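Local coordinates for protein lipase aflb (Neosartorya fumigata, PDB 6IDY) that is a fungal lipase, an enzyme that probably hydrolyses the ester bonds of lipids, built on an alpha/beta-hydrolase fold, at residues 34-37 with 38-42; 217-220 with 221-224; 266-269 with 270-274. One frame throughout, in Å; residues are numbered along the deposited sequence.

Interaction 1. Residues 34-37 with 38-42; sequences RSIA and SLIAS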
ATOM      1  N   ARG A  34     -19.268  13.937   5.123  1.00 40.15           N
ATOM      2  CA  ARG A  34     -19.447  15.265   4.515  1.00 40.94           C
ATOM      3  C   ARG A  34     -18.766  16.331   5.392  1.00 46.39           C
ATOM      4  O   ARG A  34     -18.052  17.187   4.865  1.00 45.94           O
ATOM      5  CB  ARG A  34     -20.939  15.614   4.371  1.00 41.49           C
ATOM      6  CG  ARG A  34     -21.643  14.910   3.227  1.00 48.46           C
ATOM      7  CD  ARG A  34     -23.120  15.239   3.190  1.00 51.80           C
ATOM      8  NE  ARG A  34     -23.385  16.513   2.518  1.00 57.89           N
ATOM      9  CZ  ARG A  34     -24.600  16.986   2.253  1.00 70.33           C
ATOM     10  NH1 ARG A  34     -24.746  18.149   1.635  1.00 52.80           N
ATOM     11  NH2 ARG A  34     -25.679  16.295   2.601  1.00 61.65           N
ATOM     12  N   SER A  35     -18.974  16.251   6.732  1.00 43.84           N
ATOM     13  CA  SER A  35     -18.398  17.160   7.732  1.00 44.20           C
ATOM     14  C   SER A  35     -16.879  17.080   7.732  1.00 45.98           C
ATOM     15  O   SER A  35     -16.223  18.120   7.743  1.00 45.70           O
ATOM     16  CB  SER A  35     -18.939  16.850   9.125  1.00 48.42           C
ATOM     17  OG  SER A  35     -20.348  17.005   9.165  1.00 59.89           O
ATOM     18  N   ILE A  36     -16.326  15.843   7.679  1.00 40.41           N
ATOM     19  CA  ILE A  36     -14.884  15.591   7.647  1.00 38.77           C
ATOM     20  C   ILE A  36     -14.284  16.169   6.361  1.00 41.67           C
ATOM     21  O   ILE A  36     -13.255  16.840   6.428  1.00 41.90           O
ATOM     22  CB  ILE A  36     -14.540  14.088   7.893  1.00 40.83           C
ATOM     23  CG1 ILE A  36     -14.967  13.660   9.315  1.00 41.26           C
ATOM     24  CG2 ILE A  36     -13.047  13.796   7.675  1.00 40.40           C
ATOM     25  CD1 ILE A  36     -15.059  12.139   9.559  1.00 46.02           C
ATOM     26  N   ALA A  37     -14.958  15.956   5.208  1.00 37.07           N
ATOM     27  CA  ALA A  37     -14.532  16.482   3.905  1.00 36.23           C
ATOM     28  C   ALA A  37     -14.517  18.014   3.922  1.00 41.40           C
ATOM     29  O   ALA A  37     -13.537  18.610   3.475  1.00 40.89           O
ATOM     30  CB  ALA A  37     -15.451  15.975   2.805  1.00 36.63           C
ATOM     31  N   SER A  38     -15.582  18.644   4.479  1.00 39.17           N
ATOM     32  CA  SER A  38     -15.705  20.101   4.599  1.00 40.97           C
ATOM     33  C   SER A  38     -14.584  20.658   5.481  1.00 47.27           C
ATOM     34  O   SER A  38     -13.882  21.579   5.052  1.00 45.84           O
ATOM     35  CB  SER A  38     -17.071  20.483   5.166  1.00 45.59           C
ATOM     36  OG  SER A  38     -17.235  21.891   5.199  1.00 58.16           O
ATOM     37  N   LEU A  39     -14.387  20.055   6.687  1.00 46.11           N
ATOM     38  CA  LEU A  39     -13.353  20.431   7.655  1.00 47.19           C
ATOM     39  C   LEU A  39     -11.961  20.367   7.029  1.00 50.71           C
ATOM     40  O   LEU A  39     -11.179  21.300   7.201  1.00 50.89           O
ATOM     41  CB  LEU A  39     -13.424  19.537   8.908  1.00 47.39           C
ATOM     42  CG  LEU A  39     -12.493  19.903  10.066  1.00 53.40           C
ATOM     43  CD1 LEU A  39     -13.271  20.072  11.355  1.00 54.75           C
ATOM     44  CD2 LEU A  39     -11.388  18.860  10.238  1.00 55.76           C
ATOM     45  N   ILE A  40     -11.673  19.287   6.281  1.00 46.56           N
ATOM     46  CA  ILE A  40     -10.383  19.078   5.621  1.00 46.24           C
ATOM     47  C   ILE A  40     -10.177  20.090   4.494  1.00 50.54           C
ATOM     48  O   ILE A  40      -9.117  20.712   4.451  1.00 50.95           O
ATOM     49  CB  ILE A  40     -10.183  17.592   5.184  1.00 48.44           C
ATOM     50  CG1 ILE A  40     -10.010  16.693   6.427  1.00 48.71           C
ATOM     51  CG2 ILE A  40      -8.992  17.425   4.232  1.00 48.22           C
ATOM     52  CD1 ILE A  40     -10.026  15.228   6.162  1.00 59.05           C
ATOM     53  N   ALA A  41     -11.187  20.281   3.612  1.00 46.93           N
ATOM     54  CA  ALA A  41     -11.118  21.245   2.505  1.00 47.42           C
ATOM     55  C   ALA A  41     -10.872  22.671   3.016  1.00 52.08           C
ATOM     56  O   ALA A  41     -10.050  23.381   2.438  1.00 51.39           O
ATOM     57  CB  ALA A  41     -12.388  21.193   1.666  1.00 48.31           C
ATOM     58  N   SER A  42     -11.542  23.064   4.124  1.00 50.31           N
ATOM     59  CA  SER A  42     -11.374  24.390   4.722  1.00 52.02           C
ATOM     60  C   SER A  42     -10.032  24.518   5.445  1.00 58.73           C
ATOM     61  O   SER A  42      -9.415  25.577   5.376  1.00 59.21           O
ATOM     62  CB  SER A  42     -12.543  24.748   5.635  1.00 55.26           C
ATOM     63  OG  SER A  42     -12.605  23.918   6.781  1.00 65.44           O
TER
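The carbonyl oxygen of S35 accepts the backbone N-H of L39, with S35 O and L39 N 2.9 Å apart, in a nearly straight bond with an N-H...O angle of 167°. It is one of four successive i to i+4 bonds between 34-37 and 38-42; the others join R34 O to S38 N, I36 O to I40 N and A37 O to A41 N, the regular repeat of an alpha-helix. The I40 side chain also approaches one of these carbonyls, its CG1 lying 3.2 Å from I36 O, placed there because CG1 stands beside its own backbone N (chi1 -69°). I36 and I40, one turn apart, run alongside each other in the same direction, and the CG2 methyl of I36 meets CD1 of I40 at 3.7 Å. Their pairing makes an apolar stripe along the buried side of the helix, whereas S35 and L39 belong to the exposed side; S35 OG turns back to the carbonyl of S31, and R34 NE bonds to A24 O. Helix 31-47 lies among three others: I36 and I40 pack on helices 81-90 and 414-424, while A37, S38, I40 and A41 touch helix 16-24.

Interaction 2. Residues 217-220 with 221-224; sequences NYIS and AISE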
ATOM      1  N   ASN A 217       5.470  -9.738 -15.003  1.00 22.32           N
ATOM      2  CA  ASN A 217       5.936 -10.348 -16.247  1.00 23.31           C
ATOM      3  C   ASN A 217       6.541  -9.345 -17.220  1.00 27.74           C
ATOM      4  O   ASN A 217       7.508  -9.681 -17.905  1.00 27.69           O
ATOM      5  CB  ASN A 217       4.830 -11.174 -16.894  1.00 24.34           C
ATOM      6  CG  ASN A 217       4.568 -12.467 -16.157  1.00 33.79           C
ATOM      7  OD1 ASN A 217       5.425 -12.989 -15.428  1.00 25.29           O
ATOM      8  ND2 ASN A 217       3.389 -13.028 -16.349  1.00 23.51           N
ATOM      9  N   TYR A 218       6.036  -8.101 -17.224  1.00 24.16           N
ATOM     10  CA  TYR A 218       6.565  -7.055 -18.093  1.00 24.51           C
ATOM     11  C   TYR A 218       7.929  -6.553 -17.618  1.00 27.61           C
ATOM     12  O   TYR A 218       8.844  -6.418 -18.436  1.00 27.81           O
ATOM     13  CB  TYR A 218       5.557  -5.897 -18.271  1.00 25.20           C
ATOM     14  CG  TYR A 218       6.111  -4.738 -19.072  1.00 26.06           C
ATOM     15  CD1 TYR A 218       6.058  -4.737 -20.462  1.00 28.44           C
ATOM     16  CD2 TYR A 218       6.729  -3.664 -18.441  1.00 26.04           C
ATOM     17  CE1 TYR A 218       6.606  -3.690 -21.205  1.00 29.94           C
ATOM     18  CE2 TYR A 218       7.278  -2.614 -19.171  1.00 27.70           C
ATOM     19  CZ  TYR A 218       7.211  -2.628 -20.551  1.00 34.00           C
ATOM     20  OH  TYR A 218       7.747  -1.580 -21.250  1.00 34.72           O
ATOM     21  N   ILE A 219       8.054  -6.236 -16.320  1.00 22.67           N
ATOM     22  CA  ILE A 219       9.309  -5.723 -15.770  1.00 22.12           C
ATOM     23  C   ILE A 219      10.385  -6.809 -15.832  1.00 26.36           C
ATOM     24  O   ILE A 219      11.522  -6.508 -16.194  1.00 26.07           O
ATOM     25  CB  ILE A 219       9.123  -5.066 -14.373  1.00 23.99           C
ATOM     26  CG1 ILE A 219       8.212  -3.800 -14.460  1.00 23.40           C
ATOM     27  CG2 ILE A 219      10.455  -4.762 -13.671  1.00 24.29           C
ATOM     28  CD1 ILE A 219       8.754  -2.549 -15.252  1.00 24.10           C
ATOM     29  N   SER A 220      10.006  -8.076 -15.587  1.00 22.72           N
ATOM     30  CA  SER A 220      10.954  -9.188 -15.692  1.00 22.51           C
ATOM     31  C   SER A 220      11.465  -9.346 -17.134  1.00 28.00           C
ATOM     32  O   SER A 220      12.664  -9.560 -17.328  1.00 27.14           O
ATOM     33  CB  SER A 220      10.327 -10.488 -15.201  1.00 24.46           C
ATOM     34  OG  SER A 220      11.260 -11.555 -15.249  1.00 31.23           O
ATOM     35  N   ALA A 221      10.565  -9.208 -18.134  1.00 26.57           N
ATOM     36  CA  ALA A 221      10.897  -9.341 -19.561  1.00 28.00           C
ATOM     37  C   ALA A 221      11.867  -8.274 -20.065  1.00 32.51           C
ATOM     38  O   ALA A 221      12.890  -8.633 -20.650  1.00 32.12           O
ATOM     39  CB  ALA A 221       9.632  -9.342 -20.406  1.00 28.84           C
ATOM     40  N   ILE A 222      11.562  -6.973 -19.824  1.00 29.43           N
ATOM     41  CA  ILE A 222      12.387  -5.831 -20.264  1.00 29.43           C
ATOM     42  C   ILE A 222      13.752  -5.773 -19.568  1.00 32.96           C
ATOM     43  O   ILE A 222      14.695  -5.194 -20.111  1.00 33.69           O
ATOM     44  CB  ILE A 222      11.645  -4.462 -20.151  1.00 32.55           C
ATOM     45  CG1 ILE A 222      11.247  -4.136 -18.681  1.00 31.46           C
ATOM     46  CG2 ILE A 222      10.452  -4.383 -21.120  1.00 34.10           C
ATOM     47  CD1 ILE A 222      10.872  -2.692 -18.397  1.00 36.39           C
ATOM     48  N   SER A 223      13.837  -6.338 -18.358  1.00 27.84           N
ATOM     49  CA  SER A 223      15.051  -6.349 -17.544  1.00 27.12           C
ATOM     50  C   SER A 223      15.850  -7.632 -17.701  1.00 29.49           C
ATOM     51  O   SER A 223      16.994  -7.671 -17.247  1.00 29.42           O
ATOM     52  CB  SER A 223      14.695  -6.172 -16.068  1.00 28.77           C
ATOM     53  OG  SER A 223      13.826  -5.070 -15.874  1.00 34.83           O
ATOM     54  N   GLU A 224      15.228  -8.705 -18.277  1.00 24.73           N
ATOM     55  CA  GLU A 224      15.811 -10.055 -18.429  1.00 24.85           C
ATOM     56  C   GLU A 224      16.329 -10.485 -17.048  1.00 29.54           C
ATOM     57  O   GLU A 224      17.488 -10.883 -16.887  1.00 30.14           O
ATOM     58  CB  GLU A 224      16.941 -10.074 -19.483  1.00 27.11           C
ATOM     59  CG  GLU A 224      16.504  -9.661 -20.878  1.00 39.57           C
ATOM     60  CD  GLU A 224      17.512 -10.000 -21.960  1.00 64.40           C
ATOM     61  OE1 GLU A 224      18.685  -9.577 -21.843  1.00 58.09           O
ATOM     62  OE2 GLU A 224      17.127 -10.693 -22.930  1.00 60.03           O
TER
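I219 O takes two hydrogen bonds from a single residue, S223. S223 OG donates to I219 O at 2.7 Å and S223 N approaches I219 O at 3.2 Å, the two donors arriving from opposite faces of the carbonyl plane. With OG beside its own backbone N (chi1 -50°), the S223 hydroxyl folds back onto the preceding turn, where it supplements an N-H bond that is rather bent, at 139°. Earlier in the same turn I222 N points almost straight at Y218 O (3.1 Å), while A221 N reaches N217 O from well above the carbonyl plane. These bonds belong to the last turns of helix 205-223, which closes in a Schellman motif: E224, with positive phi, is the C-prime residue, S225 N returns to S220 O, and a weak bond joins E224 N to A221 O. The S220 hydroxyl bonds to S225 O just beyond the helix. Packing is centred on I222. The CG2 methyl of I222 sits over one face of the Y218 ring in a CH-pi contact, 4.1 Å from the centroid and displaced toward the rim. The other branch is turned between backbone N and carbonyl carbon (chi1 61°), which carries I222 CD1 to within 3.7 Å of Y218 CE2 and 3.8 Å of I219 CD1, so one isoleucine tip bridges two side chains. Beyond this patch, Y218 OH bonds to P118 O, and I219 leans on I147 of strand 147-148 and on P162 and I164 of strand 161-166.

Interaction 3. Residues 266-269 with 270-274; sequences TVMR and SLVCP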
ATOM      1  N   THR A 266     -10.137  -7.270   6.936  1.00 18.91           N
ATOM      2  CA  THR A 266     -10.310  -6.636   8.238  1.00 18.59           C
ATOM      3  C   THR A 266     -11.734  -6.728   8.743  1.00 22.23           C
ATOM      4  O   THR A 266     -12.678  -6.802   7.954  1.00 22.07           O
ATOM      5  CB  THR A 266      -9.784  -5.185   8.208  1.00 23.54           C
ATOM      6  OG1 THR A 266      -9.875  -4.631   9.517  1.00 21.63           O
ATOM      7  CG2 THR A 266     -10.524  -4.297   7.219  1.00 20.88           C
ATOM      8  N   VAL A 267     -11.888  -6.705  10.059  1.00 19.38           N
ATOM      9  CA  VAL A 267     -13.218  -6.742  10.665  1.00 19.95           C
ATOM     10  C   VAL A 267     -13.723  -5.349  10.943  1.00 22.21           C
ATOM     11  O   VAL A 267     -12.935  -4.403  11.055  1.00 20.22           O
ATOM     12  CB  VAL A 267     -13.289  -7.603  11.944  1.00 24.14           C
ATOM     13  CG1 VAL A 267     -13.019  -9.053  11.631  1.00 24.02           C
ATOM     14  CG2 VAL A 267     -12.355  -7.084  13.035  1.00 23.58           C
ATOM     15  N   MET A 268     -15.046  -5.240  11.085  1.00 19.14           N
ATOM     16  CA  MET A 268     -15.728  -4.009  11.452  1.00 19.06           C
ATOM     17  C   MET A 268     -16.761  -4.388  12.501  1.00 24.44           C
ATOM     18  O   MET A 268     -17.428  -5.422  12.381  1.00 23.99           O
ATOM     19  CB  MET A 268     -16.378  -3.323  10.227  1.00 21.02           C
ATOM     20  CG  MET A 268     -15.372  -2.833   9.182  1.00 23.29           C
ATOM     21  SD  MET A 268     -14.188  -1.606   9.807  1.00 26.31           S
ATOM     22  CE  MET A 268     -15.170  -0.088   9.652  1.00 23.07           C
ATOM     23  N   ARG A 269     -16.848  -3.581  13.556  1.00 22.15           N
ATOM     24  CA  ARG A 269     -17.775  -3.775  14.658  1.00 22.72           C
ATOM     25  C   ARG A 269     -19.242  -3.687  14.156  1.00 27.24           C
ATOM     26  O   ARG A 269     -20.073  -4.516  14.537  1.00 27.54           O
ATOM     27  CB  ARG A 269     -17.461  -2.736  15.738  1.00 22.94           C
ATOM     28  CG  ARG A 269     -18.477  -2.617  16.851  1.00 28.51           C
ATOM     29  CD  ARG A 269     -17.862  -2.010  18.088  1.00 26.99           C
ATOM     30  NE  ARG A 269     -17.099  -0.793  17.801  1.00 25.39           N
ATOM     31  CZ  ARG A 269     -17.604   0.436  17.786  1.00 37.83           C
ATOM     32  NH1 ARG A 269     -18.891   0.637  18.038  1.00 32.23           N
ATOM     33  NH2 ARG A 269     -16.821   1.475  17.531  1.00 27.48           N
ATOM     34  N   SER A 270     -19.535  -2.709  13.277  1.00 23.09           N
ATOM     35  CA  SER A 270     -20.863  -2.530  12.683  1.00 22.58           C
ATOM     36  C   SER A 270     -20.905  -3.150  11.274  1.00 25.57           C
ATOM     37  O   SER A 270     -19.855  -3.450  10.706  1.00 23.88           O
ATOM     38  CB  SER A 270     -21.235  -1.051  12.647  1.00 24.04           C
ATOM     39  OG  SER A 270     -21.255  -0.508  13.955  1.00 25.87           O
ATOM     40  N   LEU A 271     -22.111  -3.355  10.719  1.00 24.19           N
ATOM     41  CA  LEU A 271     -22.294  -3.952   9.390  1.00 23.88           C
ATOM     42  C   LEU A 271     -22.057  -2.903   8.305  1.00 26.19           C
ATOM     43  O   LEU A 271     -22.960  -2.511   7.563  1.00 25.83           O
ATOM     44  CB  LEU A 271     -23.671  -4.636   9.281  1.00 24.58           C
ATOM     45  CG  LEU A 271     -23.861  -5.880  10.169  1.00 28.63           C
ATOM     46  CD1 LEU A 271     -25.337  -6.241  10.306  1.00 29.19           C
ATOM     47  CD2 LEU A 271     -23.032  -7.063   9.668  1.00 27.55           C
ATOM     48  N   VAL A 272     -20.808  -2.429   8.258  1.00 22.04           N
ATOM     49  CA  VAL A 272     -20.335  -1.365   7.382  1.00 21.14           C
ATOM     50  C   VAL A 272     -19.019  -1.781   6.721  1.00 23.75           C
ATOM     51  O   VAL A 272     -18.357  -2.703   7.194  1.00 21.99           O
ATOM     52  CB  VAL A 272     -20.203  -0.015   8.153  1.00 24.78           C
ATOM     53  CG1 VAL A 272     -21.567   0.531   8.580  1.00 24.89           C
ATOM     54  CG2 VAL A 272     -19.243  -0.121   9.345  1.00 24.02           C
ATOM     55  N   CYS A 273     -18.624  -1.089   5.651  1.00 19.63           N
ATOM     56  CA  CYS A 273     -17.400  -1.451   4.950  1.00 19.87           C
ATOM     57  C   CYS A 273     -16.114  -1.006   5.654  1.00 23.29           C
ATOM     58  O   CYS A 273     -16.103   0.055   6.273  1.00 21.80           O
ATOM     59  CB  CYS A 273     -17.440  -0.916   3.520  1.00 19.84           C
ATOM     60  SG  CYS A 273     -17.334   0.890   3.410  1.00 23.58           S
ATOM     61  N   PRO A 274     -14.982  -1.716   5.428  1.00 20.45           N
ATOM     62  CA  PRO A 274     -13.680  -1.204   5.905  1.00 20.68           C
ATOM     63  C   PRO A 274     -13.401   0.189   5.313  1.00 24.98           C
ATOM     64  O   PRO A 274     -13.983   0.546   4.277  1.00 23.81           O
ATOM     65  CB  PRO A 274     -12.691  -2.211   5.322  1.00 21.83           C
ATOM     66  CG  PRO A 274     -13.487  -3.470   5.159  1.00 25.90           C
ATOM     67  CD  PRO A 274     -14.816  -2.989   4.700  1.00 21.87           C
TER
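M268 and V272 meet across a loop that reverses between 266-269 and 270-274, with no hydrogen bond joining the two segments and an inverse gamma turn centred on L271, where V272 N returns weakly to S270 O at 2.8 Å. M268 lies on the inner side of this bend. Its chain is folded at both chi2 (-60°) and chi3 (-83°), a curl that lays it along the backbone of the returning segment: M268 CG lies 3.6 Å from V272 O and the terminal methyl, M268 CE, 3.5 Å from C273 O. M268 SD passes P274 CA at 4.0 Å. The side chains of M268 and V272 cross at about a right angle, M268 CE meeting the CG2 methyl of V272 at 4.1 Å. At the open end of the loop, the CG2 methyl of T266 packs against the proline ring, 3.6 Å from P274 CB, while the T266 hydroxyl, on the other branch, accepts from the backbone N of Q322. Backbone bonds from T266 to Q288 and W290, and from V267 to Q322, tie the first segment to other parts of the chain. The whole is an irregular loop between strand 253-259 of the central sheet and helix 283-287, with a tight inverse gamma turn at its bend and the C273-C281 disulfide fixing its returning arm.

All three contacts are local, but they differ in what the backbone supplies. Interaction 1 is the middle of a helix and interaction 2 the end of one: the first repeats a single backbone pattern, the second keeps that pattern, adds a serine hydroxyl to one carbonyl and ends in a Schellman cap. Interaction 3 has no hydrogen bond between its segments; van der Waals contacts of M268 and T266 join them, while bonds to other loops and a disulfide tie them down. Interaction 2 is the most buried, against strands of the central sheet; interactions 1 and 3 are partly buried. No secondary-structure element is shared. The centres of interactions 1 and 2 are about 43 Å apart, on opposite sides of the chain's centre.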